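PDB 4WES: nitrogenase molybdenum-iron protein alpha chain from Clostridium pasteurianum, which forms part of the nitrogenase complex, carrying the iron-molybdenum cofactor and sharing an [8Fe-7S] cluster with the beta chain in the reduction of dinitrogen to ammonium. Local coordinates for residues R227-I232 with V315-E319. Numbering follows the deposited sequence.
Sequences RVLEKI and VIAEE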
loop_
_atom_site.group_PDB
_atom_site.type_symbol
_atom_site.label_atom_id
_atom_site.label_comp_id
_atom_site.label_asym_id
_atom_site.label_seq_id
_atom_site.Cartn_x
_atom_site.Cartn_y
_atom_site.Cartn_z
ATOM N N ARG A 227 -11.337 -5.341 -35.476
ATOM C CA ARG A 227 -10.189 -6.191 -35.805
ATOM C C ARG A 227 -10.605 -7.285 -36.782
ATOM O O ARG A 227 -9.918 -7.536 -37.796
ATOM C CB ARG A 227 -9.657 -6.818 -34.506
ATOM C CG ARG A 227 -8.433 -7.692 -34.698
ATOM C CD ARG A 227 -7.987 -8.346 -33.415
ATOM N NE ARG A 227 -8.937 -9.319 -32.914
ATOM C CZ ARG A 227 -9.103 -10.553 -33.389
ATOM N NH1 ARG A 227 -8.325 -10.998 -34.372
ATOM N NH2 ARG A 227 -10.058 -11.337 -32.921
ATOM N N VAL A 228 -11.715 -7.944 -36.474
ATOM C CA VAL A 228 -12.193 -9.047 -37.309
ATOM C C VAL A 228 -12.762 -8.555 -38.629
ATOM O O VAL A 228 -12.494 -9.130 -39.685
ATOM C CB VAL A 228 -13.204 -9.943 -36.543
ATOM C CG1 VAL A 228 -13.810 -10.993 -37.409
ATOM C CG2 VAL A 228 -12.452 -10.607 -35.420
ATOM N N LEU A 229 -13.534 -7.475 -38.599
ATOM C CA LEU A 229 -14.122 -6.940 -39.830
ATOM C C LEU A 229 -13.028 -6.502 -40.791
ATOM O O LEU A 229 -13.119 -6.756 -42.012
ATOM C CB LEU A 229 -15.053 -5.768 -39.498
ATOM C CG LEU A 229 -16.323 -6.151 -38.748
ATOM C CD1 LEU A 229 -17.072 -4.914 -38.267
ATOM C CD2 LEU A 229 -17.202 -7.041 -39.590
ATOM N N GLU A 230 -12.006 -5.833 -40.273
ATOM C CA GLU A 230 -10.923 -5.373 -41.130
ATOM C C GLU A 230 -10.096 -6.555 -41.673
ATOM O O GLU A 230 -9.628 -6.487 -42.836
ATOM C CB GLU A 230 -10.056 -4.360 -40.361
ATOM C CG GLU A 230 -10.836 -3.061 -40.166
ATOM C CD GLU A 230 -10.226 -2.035 -39.219
ATOM O OE1 GLU A 230 -10.746 -0.885 -39.231
ATOM O OE2 GLU A 230 -9.235 -2.302 -38.490
ATOM N N LYS A 231 -9.931 -7.627 -40.900
ATOM C CA LYS A 231 -9.252 -8.822 -41.412
ATOM C C LYS A 231 -9.989 -9.428 -42.618
ATOM O O LYS A 231 -9.351 -9.902 -43.564
ATOM C CB LYS A 231 -9.161 -9.918 -40.330
ATOM C CG LYS A 231 -8.002 -9.867 -39.385
ATOM C CD LYS A 231 -8.139 -10.963 -38.326
ATOM C CE LYS A 231 -7.807 -12.314 -38.894
ATOM N NZ LYS A 231 -7.518 -13.267 -37.788
ATOM N N ILE A 232 -11.314 -9.383 -42.592
ATOM C CA ILE A 232 -12.089 -9.933 -43.691
ATOM C C ILE A 232 -11.985 -9.021 -44.924
ATOM O O ILE A 232 -12.035 -9.507 -46.084
ATOM C CB ILE A 232 -13.540 -10.138 -43.253
ATOM C CG1 ILE A 232 -13.592 -11.252 -42.200
ATOM C CG2 ILE A 232 -14.404 -10.461 -44.446
ATOM C CD1 ILE A 232 -14.894 -11.326 -41.440
ATOM N N VAL A 315 -11.567 -16.474 -41.985
ATOM C CA VAL A 315 -11.380 -15.784 -40.721
ATOM C C VAL A 315 -12.181 -16.432 -39.591
ATOM O O VAL A 315 -11.659 -16.620 -38.498
ATOM C CB VAL A 315 -11.693 -14.282 -40.874
ATOM C CG1 VAL A 315 -11.730 -13.579 -39.531
ATOM C CG2 VAL A 315 -10.655 -13.624 -41.797
ATOM N N ILE A 316 -13.424 -16.799 -39.873
ATOM C CA ILE A 316 -14.242 -17.523 -38.874
ATOM C C ILE A 316 -13.489 -18.777 -38.419
ATOM O O ILE A 316 -13.347 -19.025 -37.212
ATOM C CB ILE A 316 -15.639 -17.876 -39.425
ATOM C CG1 ILE A 316 -16.507 -16.618 -39.532
ATOM C CG2 ILE A 316 -16.317 -18.915 -38.543
ATOM C CD1 ILE A 316 -17.761 -16.829 -40.316
ATOM N N ALA A 317 -12.988 -19.566 -39.367
ATOM C CA ALA A 317 -12.358 -20.818 -38.995
ATOM C C ALA A 317 -11.095 -20.603 -38.159
ATOM O O ALA A 317 -10.883 -21.314 -37.163
ATOM C CB ALA A 317 -12.034 -21.625 -40.231
ATOM N N GLU A 318 -10.279 -19.612 -38.538
ATOM C CA GLU A 318 -9.040 -19.400 -37.813
ATOM C C GLU A 318 -9.309 -18.828 -36.417
ATOM O O GLU A 318 -8.648 -19.186 -35.435
ATOM C CB GLU A 318 -8.042 -18.545 -38.573
ATOM C CG GLU A 318 -8.277 -17.096 -38.602
ATOM C CD GLU A 318 -7.350 -16.411 -39.562
ATOM O OE1 GLU A 318 -6.548 -17.092 -40.229
ATOM O OE2 GLU A 318 -7.457 -15.205 -39.685
ATOM N N GLU A 319 -10.276 -17.910 -36.313
ATOM C CA GLU A 319 -10.615 -17.312 -35.024
ATOM C C GLU A 319 -11.172 -18.371 -34.055
ATOM O O GLU A 319 -10.810 -18.416 -32.874
ATOM C CB GLU A 319 -11.604 -16.178 -35.231
ATOM C CG GLU A 319 -11.034 -14.940 -35.921
ATOM C CD GLU A 319 -10.079 -14.126 -35.065
ATOM O OE1 GLU A 319 -10.238 -14.082 -33.814
ATOM O OE2 GLU A 319 -9.245 -13.404 -35.648
#
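Arg227 and Glu319 meet end-on between two helices, and Glu319, which also binds Lys231, illustrates how one carboxylate can serve two basic side chains at once. NH1 of Arg227 donates to OE2 of Glu319 at 2.9 Å and NH2 to OE1, also at 2.9 Å, so each nitrogen takes its own oxygen. Both acceptors lie close to the guanidinium plane, yet the carboxylate is turned 43° against it: OE2 is met on its syn side, whereas OE1 is approached from above the carboxylate plane. A bend at chi2 (-72°) folds the Glu319 chain and brings its carboxylate round to the arginine. Lys231 NZ completes the network, reaching the anti side of Glu319 OE2 at 2.8 Å from the face opposite to NH1, and bonding Glu318 OE2 at 2.7 Å. OE2 of Glu319 is thus gripped by two cationic donors, which would probably favour the ionised form of the carboxylate. Glu224 forms a further salt bridge with Arg227 NH2, and Phe493 of helix 492-507 packs on both Val228 and Glu319.

Beside the charges runs an apolar strip. Val315 points into the contact, its CG1 lying 3.9 Å from Val228 CG1, the two valines passing alongside one another and pointing opposite ways, while its CG2 sits 3.8 Å from Ile232 CG1. Leu296 of helix 289-303 extends this layer against Ile232.

The axes of segments 227-232 and 315-319 come within 11.1 Å, their N-to-C directions 134° apart, a gap bridged by long charged chains and, beside them, branched aliphatic ones. This salt-bridge network flanking a small hydrophobic seam joins the long helix 306-334 to helix 221-232, the helix of a beta-alpha-beta crossover between neighbouring parallel strands 209-215 and 235-239.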